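Local structure of purine nucleoside phosphorylase (Bacillus licheniformis, 6DZD) at residues Thr75-Ala83 with Arg99-Leu110. The protein probably cleaves adenosine, inosine and methylthioadenosine with phosphate and deaminates adenosine, as a zinc-binding member of the YfiH/LACC1 family. Numbering follows the deposited sequence.
Sequences TDLHDWVFA and RASGAFRYDTAL
Phe82 fastens strand 80-82, an outermost strand of a six-stranded mixed sheet in this YfiH-family fold, to the irregular loop 99-110 through both its N-H and its carbonyl, along one edge of the strand. Its N-H gives a nearly straight bond to Ser101 O (2.9 Å), and Phe82 O accepts from Leu110 N at 2.8 Å; Ala83 and Leu110 then form a single beta bridge. Strand 124-129 pairs with the other edge of 80-82, so the loop covers what would otherwise be the rim of the sheet.

Packing is close along this inner part. The Phe82 ring, whose CG stands anti to the carbonyl carbon (chi1 -75°), brings CD1 to 3.8 Å from Ala103 CA, while Arg66 of helix 59-72 makes a cation-pi contact with the same ring. Gly102 has positive phi, and a CB there would run into Phe82 CB and Ala109 CA. Farther along, Val81 CG1 and Leu110 CD1 touch at 3.5 Å where the two side chains cross at a slant.

Toward solvent the contact becomes side-chain work. Leu77 lays CD2 over one face of Phe104, and that ring turns its edge to a face of the exposed His78 imidazole, planes at 53°. Asp76, two residues earlier in the chain, holds this imidazole: OD1 accepts from the backbone N of His78, closing an Asx turn, and also from ring ND1. Arg99, extended from CG to NE, reaches past His78 O to form a salt bridge with Asp79, and the same guanidinium is bound by Asp96 through NH1. A methionine in place of Arg99 would probably leave the Asp79 and Asp96 carboxylates without their shared cation. In the Asp79 salt bridge Arg99 NE lies 2.7 Å from Asp79 OD1, which sits in the guanidinium plane although the nitrogen approaches from 43° above the carboxylate plane.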
ATOM      1  N   THR A  75     -16.796 -10.757  -3.586  1.00 28.71           N
ATOM      2  CA  THR A  75     -16.699 -10.820  -2.134  1.00 28.59           C
ATOM      3  C   THR A  75     -17.758  -9.917  -1.526  1.00 28.76           C
ATOM      4  O   THR A  75     -18.466  -9.183  -2.223  1.00 28.72           O
ATOM      5  CB  THR A  75     -15.316 -10.389  -1.613  1.00 26.30           C
ATOM      6  OG1 THR A  75     -15.073  -9.004  -1.938  1.00 24.28           O
ATOM      7  CG2 THR A  75     -14.213 -11.259  -2.204  1.00 26.19           C
ATOM      8  N   ASP A  76     -17.848  -9.976  -0.204  1.00 29.08           N
ATOM      9  CA  ASP A  76     -18.730  -9.125   0.569  1.00 29.32           C
ATOM     10  C   ASP A  76     -17.917  -8.094   1.336  1.00 27.11           C
ATOM     11  O   ASP A  76     -16.935  -8.441   2.002  1.00 26.39           O
ATOM     12  CB  ASP A  76     -19.530  -9.964   1.551  1.00 31.81           C
ATOM     13  CG  ASP A  76     -20.795  -9.283   2.006  1.00 32.95           C
ATOM     14  OD1 ASP A  76     -20.783  -8.041   2.175  1.00 31.39           O
ATOM     15  OD2 ASP A  76     -21.809 -10.003   2.181  1.00 35.62           O
ATOM     16  N   LEU A  77     -18.384  -6.842   1.314  1.00 26.30           N
ATOM     17  CA  LEU A  77     -17.697  -5.774   2.028  1.00 24.49           C
ATOM     18  C   LEU A  77     -17.689  -6.005   3.535  1.00 25.23           C
ATOM     19  O   LEU A  77     -16.859  -5.417   4.239  1.00 23.90           O
ATOM     20  CB  LEU A  77     -18.368  -4.437   1.708  1.00 24.74           C
ATOM     21  CG  LEU A  77     -17.548  -3.167   1.930  1.00 23.90           C
ATOM     22  CD1 LEU A  77     -16.246  -3.244   1.157  1.00 22.58           C
ATOM     23  CD2 LEU A  77     -18.338  -1.930   1.552  1.00 24.75           C
ATOM     24  N   HIS A  78     -18.570  -6.872   4.035  1.00 27.55           N
ATOM     25  CA  HIS A  78     -18.579  -7.226   5.450  1.00 28.65           C
ATOM     26  C   HIS A  78     -17.325  -7.967   5.877  1.00 27.94           C
ATOM     27  O   HIS A  78     -16.981  -7.943   7.062  1.00 28.10           O
ATOM     28  CB  HIS A  78     -19.816  -8.073   5.770  1.00 31.64           C
ATOM     29  CG  HIS A  78     -21.096  -7.302   5.696  1.00 32.70           C
ATOM     30  ND1 HIS A  78     -21.701  -6.981   4.499  1.00 32.66           N
ATOM     31  CD2 HIS A  78     -21.864  -6.752   6.667  1.00 33.90           C
ATOM     32  CE1 HIS A  78     -22.797  -6.280   4.736  1.00 33.75           C
ATOM     33  NE2 HIS A  78     -22.921  -6.132   6.044  1.00 34.55           N
ATOM     34  N   ASP A  79     -16.643  -8.630   4.946  1.00 27.30           N
ATOM     35  CA  ASP A  79     -15.432  -9.378   5.248  1.00 26.75           C
ATOM     36  C   ASP A  79     -14.166  -8.574   4.936  1.00 24.16           C
ATOM     37  O   ASP A  79     -13.081  -9.155   4.797  1.00 23.51           O
ATOM     38  CB  ASP A  79     -15.429 -10.707   4.494  1.00 28.08           C
ATOM     39  CG  ASP A  79     -16.689 -11.522   4.738  1.00 30.97           C
ATOM     40  OD1 ASP A  79     -17.123 -11.646   5.910  1.00 32.29           O
ATOM     41  OD2 ASP A  79     -17.250 -12.035   3.739  1.00 32.09           O
ATOM     42  N   TRP A  80     -14.284  -7.252   4.832  1.00 24.59           N
ATOM     43  CA  TRP A  80     -13.145  -6.381   4.608  1.00 22.60           C
ATOM     44  C   TRP A  80     -12.749  -5.667   5.905  1.00 22.45           C
ATOM     45  O   TRP A  80     -13.573  -5.454   6.802  1.00 23.56           O
ATOM     46  CB  TRP A  80     -13.459  -5.354   3.518  1.00 22.28           C
ATOM     47  CG  TRP A  80     -13.555  -5.937   2.159  1.00 22.30           C
ATOM     48  CD1 TRP A  80     -14.436  -6.895   1.739  1.00 23.49           C
ATOM     49  CD2 TRP A  80     -12.740  -5.611   1.026  1.00 21.53           C
ATOM     50  NE1 TRP A  80     -14.215  -7.187   0.417  1.00 23.36           N
ATOM     51  CE2 TRP A  80     -13.179  -6.414  -0.046  1.00 22.19           C
ATOM     52  CE3 TRP A  80     -11.684  -4.722   0.812  1.00 20.72           C
ATOM     53  CZ2 TRP A  80     -12.596  -6.357  -1.315  1.00 21.97           C
ATOM     54  CZ3 TRP A  80     -11.106  -4.662  -0.456  1.00 20.62           C
ATOM     55  CH2 TRP A  80     -11.570  -5.475  -1.502  1.00 21.33           C
ATOM     56  N   VAL A  81     -11.465  -5.298   5.996  1.00 21.54           N
ATOM     57  CA  VAL A  81     -10.924  -4.618   7.169  1.00 21.51           C
ATOM     58  C   VAL A  81     -10.067  -3.440   6.723  1.00 20.35           C
ATOM     59  O   VAL A  81      -9.150  -3.607   5.911  1.00 19.28           O
ATOM     60  CB  VAL A  81     -10.095  -5.566   8.052  1.00 21.69           C
ATOM     61  CG1 VAL A  81      -9.569  -4.812   9.232  1.00 21.93           C
ATOM     62  CG2 VAL A  81     -10.936  -6.763   8.483  1.00 23.03           C
ATOM     63  N   PHE A  82     -10.332  -2.266   7.306  1.00 20.08           N
ATOM     64  CA  PHE A  82      -9.689  -1.009   6.948  1.00 20.00           C
ATOM     65  C   PHE A  82      -8.966  -0.430   8.160  1.00 20.97           C
ATOM     66  O   PHE A  82      -9.228  -0.812   9.303  1.00 21.89           O
ATOM     67  CB  PHE A  82     -10.730  -0.005   6.392  1.00 20.83           C
ATOM     68  CG  PHE A  82     -11.180  -0.315   4.985  1.00 20.14           C
ATOM     69  CD1 PHE A  82     -11.931  -1.457   4.715  1.00 20.16           C
ATOM     70  CD2 PHE A  82     -10.860   0.520   3.938  1.00 19.78           C
ATOM     71  CE1 PHE A  82     -12.339  -1.758   3.418  1.00 20.03           C
ATOM     72  CE2 PHE A  82     -11.274   0.225   2.644  1.00 19.64           C
ATOM     73  CZ  PHE A  82     -12.015  -0.909   2.386  1.00 19.87           C
ATOM     74  N   ALA A  83      -8.044   0.503   7.903  1.00 18.38           N
ATOM     75  CA  ALA A  83      -7.204   1.075   8.949  1.00 19.71           C
ATOM     76  C   ALA A  83      -7.346   2.587   9.007  1.00 21.26           C
ATOM     77  O   ALA A  83      -7.529   3.255   7.984  1.00 20.72           O
ATOM     78  CB  ALA A  83      -5.727   0.746   8.751  1.00 18.72           C
ATOM     79  N   ARG A  99     -13.585  -8.418  11.498  1.00 27.39           N
ATOM     80  CA  ARG A  99     -14.325  -8.331  10.248  1.00 27.21           C
ATOM     81  C   ARG A  99     -15.160  -7.065  10.212  1.00 26.94           C
ATOM     82  O   ARG A  99     -15.641  -6.585  11.245  1.00 27.93           O
ATOM     83  CB  ARG A  99     -15.229  -9.541  10.087  1.00 29.59           C
ATOM     84  CG  ARG A  99     -14.842 -10.457   8.973  1.00 29.39           C
ATOM     85  CD  ARG A  99     -15.740 -11.686   8.991  1.00 32.21           C
ATOM     86  NE  ARG A  99     -15.436 -12.479   7.822  1.00 32.14           N
ATOM     87  CZ  ARG A  99     -14.454 -13.361   7.782  1.00 32.05           C
ATOM     88  NH1 ARG A  99     -13.712 -13.561   8.860  1.00 32.01           N
ATOM     89  NH2 ARG A  99     -14.212 -14.029   6.668  1.00 32.12           N
ATOM     90  N   ALA A 100     -15.271  -6.495   9.015  1.00 25.65           N
ATOM     91  CA  ALA A 100     -16.091  -5.325   8.701  1.00 25.38           C
ATOM     92  C   ALA A 100     -15.631  -4.050   9.413  1.00 24.92           C
ATOM     93  O   ALA A 100     -16.282  -3.008   9.271  1.00 25.38           O
ATOM     94  CB  ALA A 100     -17.576  -5.583   9.004  1.00 27.77           C
ATOM     95  N   SER A 101     -14.478  -4.063  10.081  1.00 23.99           N
ATOM     96  CA  SER A 101     -14.032  -2.888  10.821  1.00 24.28           C
ATOM     97  C   SER A 101     -13.535  -1.833   9.841  1.00 23.71           C
ATOM     98  O   SER A 101     -12.587  -2.074   9.080  1.00 22.49           O
ATOM     99  CB  SER A 101     -12.919  -3.249  11.811  1.00 24.19           C
ATOM    100  OG  SER A 101     -13.323  -4.184  12.803  1.00 25.09           O
ATOM    101  N   GLY A 102     -14.147  -0.654   9.886  1.00 22.82           N
ATOM    102  CA  GLY A 102     -13.795   0.403   8.961  1.00 21.98           C
ATOM    103  C   GLY A 102     -14.345   0.272   7.557  1.00 21.51           C
ATOM    104  O   GLY A 102     -14.147   1.189   6.757  1.00 20.99           O
ATOM    105  N   ALA A 103     -15.075  -0.808   7.250  1.00 21.74           N
ATOM    106  CA  ALA A 103     -15.518  -1.057   5.878  1.00 21.46           C
ATOM    107  C   ALA A 103     -16.655  -0.123   5.486  1.00 22.39           C
ATOM    108  O   ALA A 103     -16.716   0.332   4.339  1.00 22.03           O
ATOM    109  CB  ALA A 103     -15.934  -2.520   5.710  1.00 21.95           C
ATOM    110  N   PHE A 104     -17.570   0.173   6.417  1.00 21.88           N
ATOM    111  CA  PHE A 104     -18.673   1.094   6.147  1.00 22.59           C
ATOM    112  C   PHE A 104     -18.568   2.418   6.891  1.00 22.56           C
ATOM    113  O   PHE A 104     -19.231   3.384   6.508  1.00 23.10           O
ATOM    114  CB  PHE A 104     -20.016   0.433   6.493  1.00 24.86           C
ATOM    115  CG  PHE A 104     -20.285  -0.807   5.697  1.00 25.47           C
ATOM    116  CD1 PHE A 104     -19.832  -2.041   6.132  1.00 25.96           C
ATOM    117  CD2 PHE A 104     -20.955  -0.732   4.491  1.00 25.66           C
ATOM    118  CE1 PHE A 104     -20.074  -3.183   5.391  1.00 26.76           C
ATOM    119  CE2 PHE A 104     -21.197  -1.861   3.749  1.00 26.44           C
ATOM    120  CZ  PHE A 104     -20.755  -3.091   4.200  1.00 27.02           C
ATOM    121  N   ARG A 105     -17.738   2.493   7.914  1.00 24.44           N
ATOM    122  CA  ARG A 105     -17.597   3.694   8.712  1.00 25.41           C
ATOM    123  C   ARG A 105     -16.144   3.774   9.111  1.00 24.91           C
ATOM    124  O   ARG A 105     -15.551   2.753   9.450  1.00 24.10           O
ATOM    125  CB  ARG A 105     -18.464   3.658   9.977  1.00 26.31           C
ATOM    126  CG  ARG A 105     -19.958   3.489   9.740  1.00 26.91           C
ATOM    127  CD  ARG A 105     -20.700   3.599  11.046  1.00 28.14           C
ATOM    128  NE  ARG A 105     -22.141   3.446  10.896  1.00 30.06           N
ATOM    129  CZ  ARG A 105     -22.787   2.302  11.099  1.00 31.67           C
ATOM    130  NH1 ARG A 105     -22.106   1.217  11.446  1.00 31.50           N
ATOM    131  NH2 ARG A 105     -24.110   2.242  10.952  1.00 33.62           N
ATOM    132  N   TYR A 106     -15.566   4.978   9.048  1.00 23.08           N
ATOM    133  CA  TYR A 106     -14.194   5.165   9.510  1.00 22.96           C
ATOM    134  C   TYR A 106     -14.071   4.988  11.024  1.00 23.50           C
ATOM    135  O   TYR A 106     -12.974   4.688  11.513  1.00 23.25           O
ATOM    136  CB  TYR A 106     -13.699   6.551   9.097  1.00 23.80           C
ATOM    137  CG  TYR A 106     -12.195   6.718   9.103  1.00 23.68           C
ATOM    138  CD1 TYR A 106     -11.431   6.270   8.026  1.00 22.40           C
ATOM    139  CD2 TYR A 106     -11.540   7.342  10.164  1.00 24.64           C
ATOM    140  CE1 TYR A 106     -10.065   6.423   8.003  1.00 22.12           C
ATOM    141  CE2 TYR A 106     -10.165   7.497  10.159  1.00 24.60           C
ATOM    142  CZ  TYR A 106      -9.430   7.029   9.070  1.00 23.48           C
ATOM    143  OH  TYR A 106      -8.061   7.177   9.012  1.00 23.30           O
ATOM    144  N   ASP A 107     -15.184   5.132  11.761  1.00 26.34           N
ATOM    145  CA  ASP A 107     -15.155   5.060  13.216  1.00 26.88           C
ATOM    146  C   ASP A 107     -14.633   3.723  13.720  1.00 26.16           C
ATOM    147  O   ASP A 107     -14.060   3.664  14.816  1.00 26.48           O
ATOM    148  CB  ASP A 107     -16.551   5.283  13.786  1.00 27.62           C
ATOM    149  CG  ASP A 107     -17.069   6.688  13.543  1.00 28.42           C
ATOM    150  OD1 ASP A 107     -16.314   7.506  12.960  1.00 28.46           O
ATOM    151  OD2 ASP A 107     -18.234   6.965  13.938  1.00 29.00           O
ATOM    152  N   THR A 108     -14.832   2.646  12.952  1.00 24.14           N
ATOM    153  CA  THR A 108     -14.378   1.315  13.343  1.00 23.87           C
ATOM    154  C   THR A 108     -13.129   0.843  12.605  1.00 22.32           C
ATOM    155  O   THR A 108     -12.722  -0.305  12.794  1.00 22.04           O
ATOM    156  CB  THR A 108     -15.495   0.297  13.129  1.00 24.86           C
ATOM    157  OG1 THR A 108     -15.994   0.419  11.787  1.00 24.08           O
ATOM    158  CG2 THR A 108     -16.615   0.510  14.143  1.00 27.16           C
ATOM    159  N   ALA A 109     -12.530   1.682  11.754  1.00 22.56           N
ATOM    160  CA  ALA A 109     -11.258   1.344  11.127  1.00 21.49           C
ATOM    161  C   ALA A 109     -10.203   1.145  12.206  1.00 21.91           C
ATOM    162  O   ALA A 109     -10.267   1.762  13.273  1.00 23.20           O
ATOM    163  CB  ALA A 109     -10.832   2.448  10.157  1.00 21.51           C
ATOM    164  N   LEU A 110      -9.243   0.256  11.941  1.00 20.74           N
ATOM    165  CA  LEU A 110      -8.239  -0.083  12.952  1.00 21.24           C
ATOM    166  C   LEU A 110      -7.400   1.146  13.342  1.00 22.47           C
ATOM    167  O   LEU A 110      -6.709   1.735  12.502  1.00 22.28           O
ATOM    168  CB  LEU A 110      -7.366  -1.227  12.432  1.00 19.94           C
ATOM    169  CG  LEU A 110      -8.143  -2.560  12.443  1.00 19.24           C
ATOM    170  CD1 LEU A 110      -7.391  -3.698  11.765  1.00 18.00           C
ATOM    171  CD2 LEU A 110      -8.505  -2.965  13.847  1.00 20.31           C
TER